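Local structure of putative Chlorite dismutase TA0507 (Thermoplasma acidophilum, 3DTZ) at residues T26-Y31 and D78-Y83; R52-F57 and K95-A100; F67-S72 and R232-G237. The protein probably binds heme and may act as an oxidoreductase of the chlorite dismutase family, although its own activity is not established. All blocks are in the same frame, centred on the assembly; numbering follows the deposited sequence.

Contact 1 of 3, residues T26-Y31 and D78-Y83; sequences TSVLSY and DVIFWY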
loop_
_atom_site.group_PDB
_atom_site.type_symbol
_atom_site.label_atom_id
_atom_site.label_comp_id
_atom_site.label_asym_id
_atom_site.label_seq_id
_atom_site.Cartn_x
_atom_site.Cartn_y
_atom_site.Cartn_z
ATOM N N THR D 26 4.818 20.407 -17.076
ATOM C CA THR D 26 4.408 19.184 -17.768
ATOM C C THR D 26 3.683 18.240 -16.810
ATOM O O THR D 26 3.909 18.271 -15.590
ATOM C CB THR D 26 5.589 18.488 -18.463
ATOM O OG1 THR D 26 5.096 17.414 -19.278
ATOM C CG2 THR D 26 6.635 17.968 -17.423
ATOM N N SER D 27 2.815 17.400 -17.386
ATOM C CA SER D 27 2.143 16.374 -16.595
ATOM C C SER D 27 2.166 15.059 -17.332
ATOM O O SER D 27 2.088 15.031 -18.564
ATOM C CB SER D 27 0.692 16.769 -16.314
ATOM O OG SER D 27 0.621 17.704 -15.246
ATOM N N VAL D 28 2.270 13.984 -16.556
ATOM C CA VAL D 28 2.092 12.648 -17.103
ATOM C C VAL D 28 0.924 12.052 -16.292
ATOM O O VAL D 28 0.959 12.084 -15.065
ATOM C CB VAL D 28 3.359 11.793 -16.922
ATOM C CG1 VAL D 28 3.113 10.380 -17.450
ATOM C CG2 VAL D 28 4.588 12.470 -17.674
ATOM N N LEU D 29 -0.075 11.526 -16.992
ATOM C CA LEU D 29 -1.253 10.889 -16.365
ATOM C C LEU D 29 -1.382 9.480 -16.922
ATOM O O LEU D 29 -1.172 9.275 -18.117
ATOM C CB LEU D 29 -2.555 11.652 -16.702
ATOM C CG LEU D 29 -2.571 13.190 -16.627
ATOM C CD1 LEU D 29 -3.973 13.702 -16.998
ATOM C CD2 LEU D 29 -2.141 13.661 -15.214
ATOM N N SER D 30 -1.762 8.523 -16.086
ATOM C CA SER D 30 -2.089 7.195 -16.610
ATOM C C SER D 30 -3.450 6.731 -16.080
ATOM O O SER D 30 -3.871 7.148 -14.994
ATOM C CB SER D 30 -0.977 6.193 -16.314
ATOM O OG SER D 30 -0.859 5.942 -14.916
ATOM N N TYR D 31 -4.150 5.947 -16.897
ATOM C CA TYR D 31 -5.495 5.494 -16.578
ATOM C C TYR D 31 -5.654 4.044 -16.936
ATOM O O TYR D 31 -5.039 3.551 -17.887
ATOM C CB TYR D 31 -6.540 6.305 -17.372
ATOM C CG TYR D 31 -6.729 7.711 -16.868
ATOM C CD1 TYR D 31 -5.871 8.750 -17.306
ATOM C CD2 TYR D 31 -7.723 8.006 -15.950
ATOM C CE1 TYR D 31 -6.009 10.059 -16.825
ATOM C CE2 TYR D 31 -7.886 9.321 -15.456
ATOM C CZ TYR D 31 -7.032 10.328 -15.907
ATOM O OH TYR D 31 -7.187 11.592 -15.427
ATOM N N ASP D 78 -3.883 1.333 -19.042
ATOM C CA ASP D 78 -4.154 1.078 -20.450
ATOM C C ASP D 78 -3.680 2.202 -21.331
ATOM O O ASP D 78 -3.474 2.006 -22.534
ATOM C CB ASP D 78 -5.648 0.837 -20.689
ATOM C CG ASP D 78 -6.140 -0.430 -19.985
ATOM O OD1 ASP D 78 -5.717 -1.544 -20.389
ATOM O OD2 ASP D 78 -6.935 -0.321 -19.026
ATOM N N VAL D 79 -3.577 3.402 -20.762
ATOM C CA VAL D 79 -3.189 4.558 -21.564
ATOM C C VAL D 79 -2.368 5.511 -20.709
ATOM O O VAL D 79 -2.617 5.621 -19.489
ATOM C CB VAL D 79 -4.433 5.272 -22.179
ATOM C CG1 VAL D 79 -5.382 5.745 -21.071
ATOM C CG2 VAL D 79 -4.025 6.436 -23.066
ATOM N N ILE D 80 -1.421 6.202 -21.345
ATOM C CA ILE D 80 -0.615 7.246 -20.686
ATOM C C ILE D 80 -0.738 8.500 -21.538
ATOM O O ILE D 80 -0.685 8.415 -22.760
ATOM C CB ILE D 80 0.880 6.845 -20.631
ATOM C CG1 ILE D 80 1.050 5.502 -19.908
ATOM C CG2 ILE D 80 1.740 7.963 -19.942
ATOM C CD1 ILE D 80 2.356 4.701 -20.335
ATOM N N PHE D 81 -0.938 9.642 -20.878
ATOM C CA PHE D 81 -1.020 10.954 -21.510
ATOM C C PHE D 81 0.180 11.789 -21.057
ATOM O O PHE D 81 0.527 11.793 -19.882
ATOM C CB PHE D 81 -2.308 11.678 -21.026
ATOM C CG PHE D 81 -3.586 10.999 -21.453
ATOM C CD1 PHE D 81 -3.985 11.038 -22.799
ATOM C CD2 PHE D 81 -4.379 10.308 -20.532
ATOM C CE1 PHE D 81 -5.162 10.407 -23.223
ATOM C CE2 PHE D 81 -5.564 9.654 -20.952
ATOM C CZ PHE D 81 -5.960 9.730 -22.298
ATOM N N TRP D 82 0.776 12.532 -21.975
ATOM C CA TRP D 82 1.848 13.464 -21.638
ATOM C C TRP D 82 1.542 14.809 -22.322
ATOM O O TRP D 82 1.288 14.840 -23.508
ATOM C CB TRP D 82 3.180 12.909 -22.136
ATOM C CG TRP D 82 4.362 13.827 -22.014
ATOM C CD1 TRP D 82 4.614 14.746 -21.004
ATOM C CD2 TRP D 82 5.469 13.907 -22.923
ATOM N NE1 TRP D 82 5.814 15.399 -21.257
ATOM C CE2 TRP D 82 6.364 14.893 -22.413
ATOM C CE3 TRP D 82 5.805 13.224 -24.118
ATOM C CZ2 TRP D 82 7.586 15.212 -23.051
ATOM C CZ3 TRP D 82 7.021 13.544 -24.763
ATOM C CH2 TRP D 82 7.887 14.560 -24.239
ATOM N N TYR D 83 1.565 15.910 -21.575
ATOM C CA TYR D 83 1.363 17.234 -22.215
ATOM C C TYR D 83 2.119 18.307 -21.443
ATOM O O TYR D 83 2.432 18.105 -20.247
ATOM C CB TYR D 83 -0.131 17.609 -22.292
ATOM C CG TYR D 83 -0.866 17.501 -20.988
ATOM C CD1 TYR D 83 -0.916 18.574 -20.092
ATOM C CD2 TYR D 83 -1.459 16.287 -20.610
ATOM C CE1 TYR D 83 -1.603 18.438 -18.854
ATOM C CE2 TYR D 83 -2.123 16.149 -19.416
ATOM C CZ TYR D 83 -2.194 17.218 -18.548
ATOM O OH TYR D 83 -2.843 17.022 -17.352
HETATM O O HOH W 1 -2.035 18.877 -15.436
#
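Tyr31 and Phe81 meet at about a right angle where strands 25-33 and 79-85 run antiparallel. Tyr31 CD1 touches the rim of the Phe81 ring, near its plane, 3.8 Å from Phe81 CE2, while the Tyr31 hydroxyl reaches on to Gln99 of helix 88-102. Next along this face, Leu29 CD1 lies at the edge of the Tyr83 ring, 3.5 Å from Tyr83 OH. Tyr83 gets there because its CG is tucked between backbone N and carbonyl carbon (chi1 52°), which brings the ring back over Ser27. On the opposite face Val28 CG1 lies beside Ile80 CG2 at 3.7 Å.

Packing is looser where Tyr83 OH and Ser27 OG stand 4.1 Å apart. Ser27 OG bonds to Ser112 O on strand 106-116. A water lies 2.8 Å from Tyr83 OH; its link to Ser27 OG is doubtful, since that side chain has a second conformer.

Both ends of the backbone ladder are reinforced. The Tyr83 carbonyl accepts from Ser27 N and also from Thr26 OG1, which sits 2.9 Å from Tyr83 O and 52° out of the carbonyl plane; Trp82 NE1 adds a weak bond to the same hydroxyl. Asp78 and Val79 form a classic beta bulge against Tyr31, whose carbonyl O takes 2.8 Å and 3.2 Å bonds from Asp78 N and Val79 N. Doubly gripped carbonyls thus satisfy polar atoms at both ends of a buried ladder.

Contact 2 of 3, residues R52-F57 and K95-A100; sequences RSIDEF and KERVQA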
loop_
_atom_site.group_PDB
_atom_site.type_symbol
_atom_site.label_atom_id
_atom_site.label_comp_id
_atom_site.label_asym_id
_atom_site.label_seq_id
_atom_site.Cartn_x
_atom_site.Cartn_y
_atom_site.Cartn_z
ATOM N N ARG D 52 -10.464 10.751 -29.552
ATOM C CA ARG D 52 -10.334 11.755 -30.609
ATOM C C ARG D 52 -10.667 13.150 -30.056
ATOM O O ARG D 52 -9.967 14.105 -30.337
ATOM C CB ARG D 52 -11.190 11.379 -31.818
ATOM C CG ARG D 52 -10.549 10.277 -32.659
ATOM C CD ARG D 52 -11.301 10.009 -33.981
ATOM N NE ARG D 52 -12.525 9.234 -33.750
ATOM C CZ ARG D 52 -13.763 9.635 -34.028
ATOM N NH1 ARG D 52 -14.007 10.822 -34.591
ATOM N NH2 ARG D 52 -14.776 8.823 -33.762
ATOM N N SER D 53 -11.728 13.256 -29.265
ATOM C CA SER D 53 -12.103 14.534 -28.675
ATOM C C SER D 53 -11.051 15.112 -27.711
ATOM O O SER D 53 -10.782 16.317 -27.741
ATOM C CB SER D 53 -13.473 14.458 -28.013
ATOM O OG SER D 53 -13.844 15.749 -27.542
ATOM N N ILE D 54 -10.456 14.266 -26.868
ATOM C CA ILE D 54 -9.345 14.695 -26.012
ATOM C C ILE D 54 -8.220 15.278 -26.866
ATOM O O ILE D 54 -7.740 16.376 -26.605
ATOM C CB ILE D 54 -8.820 13.522 -25.115
ATOM C CG1 ILE D 54 -9.911 13.103 -24.137
ATOM C CG2 ILE D 54 -7.545 13.941 -24.369
ATOM C CD1 ILE D 54 -9.528 11.964 -23.192
ATOM N N ASP D 55 -7.871 14.566 -27.930
ATOM C CA ASP D 55 -6.809 15.002 -28.814
ATOM C C ASP D 55 -7.134 16.378 -29.427
ATOM O O ASP D 55 -6.274 17.256 -29.479
ATOM C CB ASP D 55 -6.570 13.933 -29.878
ATOM C CG ASP D 55 -5.371 14.222 -30.724
ATOM O OD1 ASP D 55 -4.238 14.163 -30.227
ATOM O OD2 ASP D 55 -5.571 14.512 -31.899
ATOM N N GLU D 56 -8.397 16.555 -29.836
ATOM C CA GLU D 56 -8.875 17.818 -30.396
ATOM C C GLU D 56 -8.809 18.974 -29.381
ATOM O O GLU D 56 -8.508 20.113 -29.760
ATOM C CB GLU D 56 -10.286 17.663 -31.001
ATOM C CG GLU D 56 -11.462 17.669 -30.006
ATOM C CD GLU D 56 -12.840 17.434 -30.661
ATOM O OE1 GLU D 56 -12.922 16.699 -31.670
ATOM O OE2 GLU D 56 -13.844 17.983 -30.153
ATOM N N PHE D 57 -9.087 18.675 -28.108
ATOM C CA PHE D 57 -8.990 19.662 -27.011
ATOM C C PHE D 57 -7.574 20.256 -26.940
ATOM O O PHE D 57 -7.400 21.477 -26.846
ATOM C CB PHE D 57 -9.362 19.002 -25.677
ATOM C CG PHE D 57 -9.028 19.825 -24.457
ATOM C CD1 PHE D 57 -9.952 20.765 -23.946
ATOM C CD2 PHE D 57 -7.819 19.637 -23.795
ATOM C CE1 PHE D 57 -9.656 21.540 -22.809
ATOM C CE2 PHE D 57 -7.515 20.396 -22.645
ATOM C CZ PHE D 57 -8.443 21.346 -22.154
ATOM N N LYS D 95 -5.900 18.638 -17.011
ATOM C CA LYS D 95 -6.093 17.498 -16.084
ATOM C C LYS D 95 -7.594 17.242 -15.876
ATOM O O LYS D 95 -8.062 16.105 -15.924
ATOM C CB LYS D 95 -5.355 17.733 -14.758
ATOM C CG LYS D 95 -5.592 16.609 -13.686
ATOM C CD LYS D 95 -6.780 16.999 -12.781
ATOM C CE LYS D 95 -7.036 15.931 -11.677
ATOM N NZ LYS D 95 -8.043 16.460 -10.717
ATOM N N GLU D 96 -8.362 18.299 -15.694
ATOM C CA GLU D 96 -9.806 18.140 -15.446
ATOM C C GLU D 96 -10.550 17.611 -16.668
ATOM O O GLU D 96 -11.481 16.827 -16.522
ATOM C CB GLU D 96 -10.424 19.448 -15.016
ATOM C CG GLU D 96 -9.999 19.803 -13.592
ATOM C CD GLU D 96 -10.334 21.223 -13.219
ATOM O OE1 GLU D 96 -10.532 22.096 -14.117
ATOM O OE2 GLU D 96 -10.372 21.455 -12.000
ATOM N N ARG D 97 -10.102 18.041 -17.842
ATOM C CA ARG D 97 -10.679 17.592 -19.099
ATOM C C ARG D 97 -10.475 16.082 -19.296
ATOM O O ARG D 97 -11.420 15.355 -19.645
ATOM C CB ARG D 97 -10.018 18.352 -20.257
ATOM C CG ARG D 97 -10.453 17.890 -21.668
ATOM C CD ARG D 97 -11.886 18.278 -21.967
ATOM N NE ARG D 97 -12.248 17.945 -23.359
ATOM C CZ ARG D 97 -12.545 16.713 -23.767
ATOM N NH1 ARG D 97 -12.542 15.713 -22.900
ATOM N NH2 ARG D 97 -12.868 16.481 -25.030
ATOM N N VAL D 98 -9.231 15.642 -19.154
ATOM C CA VAL D 98 -8.883 14.228 -19.268
ATOM C C VAL D 98 -9.645 13.425 -18.173
ATOM O O VAL D 98 -10.302 12.430 -18.451
ATOM C CB VAL D 98 -7.368 14.001 -19.200
ATOM C CG1 VAL D 98 -7.064 12.478 -19.161
ATOM C CG2 VAL D 98 -6.685 14.671 -20.427
ATOM N N GLN D 99 -9.559 13.877 -16.936
ATOM C CA GLN D 99 -10.288 13.194 -15.862
ATOM C C GLN D 99 -11.798 13.070 -16.092
ATOM O O GLN D 99 -12.374 12.003 -15.838
ATOM C CB GLN D 99 -9.973 13.848 -14.504
ATOM C CG GLN D 99 -10.499 13.054 -13.319
ATOM C CD GLN D 99 -9.382 12.461 -12.479
ATOM O OE1 GLN D 99 -8.517 11.713 -13.000
ATOM N NE2 GLN D 99 -9.358 12.840 -11.164
ATOM N N ALA D 100 -12.444 14.142 -16.568
ATOM C CA ALA D 100 -13.907 14.149 -16.780
ATOM C C ALA D 100 -14.265 13.137 -17.855
ATOM O O ALA D 100 -15.311 12.483 -17.772
ATOM C CB ALA D 100 -14.380 15.528 -17.192
#
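Ser53 opens the contact from helix 41-60 by meeting the end of Arg97, which reaches across from helix 88-102. Its OG stands 2.8 Å from Arg97 NH2, at the edge of the guanidinium and near its plane. A weak and doubtful bond links Ser53 OG to Glu56 OE2, from a side chain with a second conformer.

Ile54 comes next and works in two directions. Its backbone CA lies over one face of the guanidinium, and CG1 approaches Arg97 NH1 at 3.9 Å. The CG2 branch turns instead to Val98, meeting Val98 CG2 at 4.1 Å with the two side chains nearly perpendicular. Val98 also packs on Leu29, Tyr31 and Phe81, so this pair carries the helix contact down to the sheet.

One turn further on, Phe57 points at the partner helix and offers a ring face. Arg97 CG sits 3.6 Å from the centroid of the Phe57 ring and almost on its normal, a clear CH-pi contact. The Arg97 chain and the Phe57 side chain run past one another in opposite senses. Arg97 CG lies anti to the backbone N (chi1 175°), which sets it over the phenyl, and the bend at chi2 (70°) turns CD and the guanidinium toward Ser53. Ring and guanidinium planes are 66° apart, so the CG methylene lies over the face while the guanidinium does not stack on the ring. Arg97 NH1 has a weak bond to Ser101 in its own helix.

In these segments the helix axes approach to 10.7 Å and run nearly antiparallel, as in the helix pair on one face of the antiparallel sheet of a ferredoxin-like alpha+beta domain.

Contact 3 of 3, residues F67-S72 and R232-G237; sequences FHIYRS and RLVDAG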
loop_
_atom_site.group_PDB
_atom_site.type_symbol
_atom_site.label_atom_id
_atom_site.label_comp_id
_atom_site.label_asym_id
_atom_site.label_seq_id
_atom_site.Cartn_x
_atom_site.Cartn_y
_atom_site.Cartn_z
ATOM N N PHE D 67 1.203 17.252 -26.795
ATOM C CA PHE D 67 0.246 16.303 -26.205
ATOM C C PHE D 67 0.417 15.002 -26.968
ATOM O O PHE D 67 0.259 14.957 -28.201
ATOM C CB PHE D 67 -1.203 16.782 -26.359
ATOM C CG PHE D 67 -2.198 15.719 -26.020
ATOM C CD1 PHE D 67 -2.335 15.304 -24.694
ATOM C CD2 PHE D 67 -2.916 15.072 -27.017
ATOM C CE1 PHE D 67 -3.239 14.277 -24.340
ATOM C CE2 PHE D 67 -3.830 14.044 -26.686
ATOM C CZ PHE D 67 -3.986 13.657 -25.362
ATOM N N HIS D 68 0.775 13.947 -26.250
ATOM C CA HIS D 68 0.954 12.631 -26.874
ATOM C C HIS D 68 0.248 11.561 -26.028
ATOM O O HIS D 68 0.214 11.669 -24.809
ATOM C CB HIS D 68 2.440 12.293 -27.020
ATOM C CG HIS D 68 3.218 13.325 -27.787
ATOM N ND1 HIS D 68 2.913 13.664 -29.087
ATOM C CD2 HIS D 68 4.300 14.071 -27.449
ATOM C CE1 HIS D 68 3.744 14.609 -29.503
ATOM N NE2 HIS D 68 4.589 14.877 -28.524
ATOM N N ILE D 69 -0.247 10.529 -26.697
ATOM C CA ILE D 69 -0.917 9.408 -26.026
ATOM C C ILE D 69 -0.028 8.164 -26.227
ATOM O O ILE D 69 0.547 8.010 -27.307
ATOM C CB ILE D 69 -2.341 9.160 -26.621
ATOM C CG1 ILE D 69 -3.152 10.466 -26.607
ATOM C CG2 ILE D 69 -3.052 8.092 -25.762
ATOM C CD1 ILE D 69 -4.458 10.414 -27.387
ATOM N N TYR D 70 0.061 7.292 -25.215
ATOM C CA TYR D 70 0.838 6.049 -25.303
ATOM C C TYR D 70 0.020 4.862 -24.798
ATOM O O TYR D 70 -0.728 4.976 -23.825
ATOM C CB TYR D 70 2.106 6.124 -24.448
ATOM C CG TYR D 70 2.988 7.245 -24.881
ATOM C CD1 TYR D 70 2.817 8.529 -24.348
ATOM C CD2 TYR D 70 3.947 7.040 -25.871
ATOM C CE1 TYR D 70 3.612 9.602 -24.796
ATOM C CE2 TYR D 70 4.750 8.093 -26.329
ATOM C CZ TYR D 70 4.584 9.362 -25.774
ATOM O OH TYR D 70 5.371 10.391 -26.198
ATOM N N ARG D 71 0.177 3.737 -25.485
ATOM C CA ARG D 71 -0.257 2.429 -24.986
ATOM C C ARG D 71 0.739 2.032 -23.897
ATOM O O ARG D 71 1.892 2.462 -23.929
ATOM C CB ARG D 71 -0.191 1.407 -26.124
ATOM C CG ARG D 71 -1.158 1.735 -27.292
ATOM C CD ARG D 71 -0.647 1.217 -28.633
ATOM N NE ARG D 71 -0.618 -0.255 -28.700
ATOM C CZ ARG D 71 -0.099 -0.927 -29.721
ATOM N NH1 ARG D 71 0.433 -0.266 -30.768
ATOM N NH2 ARG D 71 -0.132 -2.261 -29.717
ATOM N N SER D 72 0.294 1.234 -22.932
ATOM C CA SER D 72 1.093 0.927 -21.767
ATOM C C SER D 72 1.500 -0.522 -21.747
ATOM O O SER D 72 0.653 -1.403 -21.913
ATOM C CB SER D 72 0.278 1.258 -20.495
ATOM O OG SER D 72 0.803 0.635 -19.311
ATOM N N ARG D 232 4.108 3.056 -25.599
ATOM C CA ARG D 232 4.303 2.928 -27.044
ATOM C C ARG D 232 3.395 3.990 -27.677
ATOM O O ARG D 232 2.184 4.013 -27.417
ATOM C CB ARG D 232 3.930 1.513 -27.501
ATOM C CG ARG D 232 3.606 1.369 -29.027
ATOM C CD ARG D 232 4.805 1.410 -29.929
ATOM N NE ARG D 232 4.301 1.310 -31.310
ATOM C CZ ARG D 232 3.984 0.177 -31.942
ATOM N NH1 ARG D 232 4.183 -1.014 -31.380
ATOM N NH2 ARG D 232 3.495 0.239 -33.176
ATOM N N LEU D 233 3.991 4.914 -28.424
ATOM C CA LEU D 233 3.230 6.003 -29.044
ATOM C C LEU D 233 2.010 5.489 -29.837
ATOM O O LEU D 233 2.115 4.528 -30.634
ATOM C CB LEU D 233 4.149 6.826 -29.986
ATOM C CG LEU D 233 3.524 8.059 -30.624
ATOM C CD1 LEU D 233 3.316 9.164 -29.562
ATOM C CD2 LEU D 233 4.448 8.508 -31.747
ATOM N N VAL D 234 0.869 6.168 -29.671
ATOM C CA VAL D 234 -0.357 5.796 -30.382
ATOM C C VAL D 234 -1.153 7.050 -30.797
ATOM O O VAL D 234 -1.197 8.039 -30.074
ATOM C CB VAL D 234 -1.253 4.845 -29.514
ATOM C CG1 VAL D 234 -1.787 5.563 -28.281
ATOM C CG2 VAL D 234 -2.405 4.227 -30.387
ATOM N N ASP D 235 -1.726 7.009 -31.989
ATOM C CA ASP D 235 -2.602 8.102 -32.414
ATOM C C ASP D 235 -3.973 7.960 -31.739
ATOM O O ASP D 235 -4.449 6.846 -31.478
ATOM C CB ASP D 235 -2.711 8.165 -33.940
ATOM C CG ASP D 235 -1.393 8.569 -34.613
ATOM O OD1 ASP D 235 -0.622 9.377 -34.047
ATOM O OD2 ASP D 235 -1.123 8.072 -35.720
ATOM N N ALA D 236 -4.589 9.097 -31.407
ATOM C CA ALA D 236 -5.918 9.118 -30.742
ATOM C C ALA D 236 -6.968 8.218 -31.432
ATOM O O ALA D 236 -7.712 7.501 -30.768
ATOM C CB ALA D 236 -6.443 10.572 -30.686
ATOM N N GLY D 237 -7.006 8.245 -32.767
ATOM C CA GLY D 237 -7.948 7.415 -33.528
ATOM C C GLY D 237 -7.688 5.917 -33.574
ATOM O O GLY D 237 -8.529 5.155 -34.076
HETATM O O HOH W 2 -0.598 10.664 -29.504
HETATM O O HOH W 3 0.639 2.433 -31.612
#
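Arg71 lies alongside Arg232, both side chains pointing the same way from paired strands. Its CB is 3.8 Å from Arg232 O, the carbonyl that accepts the Arg71 N-H at 2.8 Å. CG and CD then cross Val234 at about a right angle, and Arg71 CD comes within 3.8 Å of Val234 CB. A bend at chi3 (67°) turns the end of the chain so that NE and NH2 make salt bridges to Glu96 of a neighbouring subunit; the group also makes a cation-pi contact with Phe242. NH1 comes over the centre of the Arg232 guanidinium face, 3.7 Å above its plane, and a water joins it to Leu233 O. Asp89 of the same neighbouring subunit pairs with Arg232, so each cation has an acidic partner that probably offsets their closeness.

On the other face of the sheet the Tyr70 ring turns an edge to the backbone of Leu233, while its CE2 touches Leu233 CD1 at 3.7 Å. Beyond Val234, Ala236 CB meets Ile69 CD1 at 3.9 Å as the chain turns into helix 236-243.

Strands 64-72 and 229-234 meet here at one of two seams joining the halves of a closed antiparallel barrel, consistent with the dimeric alpha+beta barrel fold of the chlorite dismutase family.

How the contacts relate
From the N terminus, the chain meets the first segments of contacts 1, 2 and 3 in turn, then their second segments in the same order, so every pair of contacts crosses and none nests. Contact 1 closes a loop holding helix 41-60 and strand 64-72. Contact 2 closes one spanning strands 64-72 and 79-85, bringing the two helices together. Contact 3 closes a far longer loop, returning the chain after a second group of strands. Tyr83 of contact 1 packs on Lys95 of contact 2, Phe67 touches Ile54 and Asp55 of contact 2, and backbone bonds join Ile80 to Tyr70 and Trp82 to His68 between contacts 1 and 3. Together they tie the helix layer, the N-terminal sheet and the C-terminal half.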